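Local coordinates for protein sugar kinase, pfkB family (PDB 2AJR) that is probably an ATP-dependent sugar kinase of the pfkB family, possibly a phosphofructokinase, and binds a magnesium ion, at residues A[189-192]-A[197-200]. Sequence-based numbering, arbitrary orientation.
Sequences ERIY and FPNV
Y192, on helix 185-193, brings its ring up to both F197 and P198 of the loop that follows, an example of how a chain leaving a helix folds back on that helix. The Y192 and F197 rings meet obliquely, planes at 37°, with CD2 of Y192 3.4 Å from CD1 of F197. The same phenyl ring turns its edge to the backbone of Y192, whose O lies near the ring plane, 3.4 Å from F197 CE1. P198 fits beside the phenol, its CD 3.8 Å from Y192 OH, and meets I191: the CG2 methyl, anti to the backbone N, comes 3.6 Å from P198 CD. Farther out, S234 OG hydrogen-bonds both Y192 OH and P198 O, tying phenol and loop to one hydroxyl just beyond helix 220-233. Cutting Y192 back to an alanine would probably leave F197 and P198 without the ring they share, and S234 with P198 O but no phenol partner. In this Rossmann-like ribokinase fold the turn leads into strand 200-201 of the central sheet, and V181 of strand 178-182 touches P198. Cohesion between the two segments is thus chiefly apolar, with the polar link supplied through a third residue.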
loop_
_atom_site.group_PDB
_atom_site.type_symbol
_atom_site.label_atom_id
_atom_site.label_comp_id
_atom_site.label_asym_id
_atom_site.label_seq_id
_atom_site.Cartn_x
_atom_site.Cartn_y
_atom_site.Cartn_z
ATOM N N GLU A 189 -1.751 -8.627 -29.762
ATOM C CA GLU A 189 -2.639 -8.497 -30.929
ATOM C C GLU A 189 -2.301 -7.219 -31.729
ATOM O O GLU A 189 -2.242 -7.188 -32.956
ATOM C CB GLU A 189 -4.092 -8.412 -30.427
ATOM C CG GLU A 189 -5.093 -9.241 -31.202
ATOM C CD GLU A 189 -5.456 -10.546 -30.513
ATOM O OE1 GLU A 189 -5.867 -10.504 -29.329
ATOM O OE2 GLU A 189 -5.355 -11.605 -31.171
ATOM N N ARG A 190 -2.059 -6.156 -30.984
ATOM C CA ARG A 190 -1.818 -4.842 -31.550
ATOM C C ARG A 190 -0.438 -4.808 -32.225
ATOM O O ARG A 190 -0.273 -4.218 -33.295
ATOM C CB ARG A 190 -1.939 -3.844 -30.405
ATOM C CG ARG A 190 -2.720 -2.610 -30.632
ATOM C CD ARG A 190 -3.950 -2.712 -31.522
ATOM N NE ARG A 190 -3.919 -1.505 -32.350
ATOM C CZ ARG A 190 -4.223 -0.281 -31.918
ATOM N NH1 ARG A 190 -4.661 -0.084 -30.679
ATOM N NH2 ARG A 190 -4.122 0.755 -32.744
ATOM N N ILE A 191 0.528 -5.502 -31.618
ATOM C CA ILE A 191 1.867 -5.692 -32.196
ATOM C C ILE A 191 1.845 -6.572 -33.451
ATOM O O ILE A 191 2.469 -6.244 -34.458
ATOM C CB ILE A 191 2.835 -6.333 -31.166
ATOM C CG1 ILE A 191 3.200 -5.314 -30.080
ATOM C CG2 ILE A 191 4.095 -6.894 -31.853
ATOM C CD1 ILE A 191 3.871 -5.930 -28.843
ATOM N N TYR A 192 1.137 -7.688 -33.394
ATOM C CA TYR A 192 1.103 -8.616 -34.541
ATOM C C TYR A 192 0.241 -8.119 -35.708
ATOM O O TYR A 192 0.218 -8.758 -36.753
ATOM C CB TYR A 192 0.761 -10.055 -34.111
ATOM C CG TYR A 192 1.975 -10.713 -33.501
ATOM C CD1 TYR A 192 2.288 -10.510 -32.159
ATOM C CD2 TYR A 192 2.848 -11.473 -34.265
ATOM C CE1 TYR A 192 3.427 -11.061 -31.587
ATOM C CE2 TYR A 192 4.001 -12.044 -33.696
ATOM C CZ TYR A 192 4.280 -11.825 -32.352
ATOM O OH TYR A 192 5.391 -12.359 -31.741
ATOM N N PHE A 197 7.795 -7.302 -36.407
ATOM C CA PHE A 197 7.453 -8.288 -35.404
ATOM C C PHE A 197 8.600 -8.521 -34.415
ATOM O O PHE A 197 9.774 -8.350 -34.761
ATOM C CB PHE A 197 7.081 -9.601 -36.103
ATOM C CG PHE A 197 5.884 -9.486 -37.006
ATOM C CD1 PHE A 197 4.602 -9.508 -36.479
ATOM C CD2 PHE A 197 6.046 -9.330 -38.378
ATOM C CE1 PHE A 197 3.489 -9.383 -37.299
ATOM C CE2 PHE A 197 4.942 -9.201 -39.217
ATOM C CZ PHE A 197 3.654 -9.228 -38.672
ATOM N N PRO A 198 8.267 -8.907 -33.170
ATOM C CA PRO A 198 9.291 -9.267 -32.205
ATOM C C PRO A 198 10.106 -10.477 -32.634
ATOM O O PRO A 198 9.573 -11.375 -33.249
ATOM C CB PRO A 198 8.478 -9.607 -30.960
ATOM C CG PRO A 198 7.208 -8.904 -31.141
ATOM C CD PRO A 198 6.925 -8.980 -32.571
ATOM N N ASN A 199 11.389 -10.487 -32.303
ATOM C CA ASN A 199 12.229 -11.651 -32.532
ATOM C C ASN A 199 11.889 -12.799 -31.571
ATOM O O ASN A 199 11.843 -13.970 -31.984
ATOM C CB ASN A 199 13.687 -11.261 -32.386
ATOM C CG ASN A 199 14.097 -10.247 -33.407
ATOM O OD1 ASN A 199 14.024 -9.033 -33.172
ATOM N ND2 ASN A 199 14.475 -10.732 -34.581
ATOM N N VAL A 200 11.668 -12.438 -30.304
ATOM C CA VAL A 200 11.312 -13.360 -29.230
ATOM C C VAL A 200 10.051 -12.848 -28.532
ATOM O O VAL A 200 10.029 -11.731 -28.034
ATOM C CB VAL A 200 12.418 -13.443 -28.156
ATOM C CG1 VAL A 200 12.001 -14.414 -27.051
ATOM C CG2 VAL A 200 13.748 -13.845 -28.774
#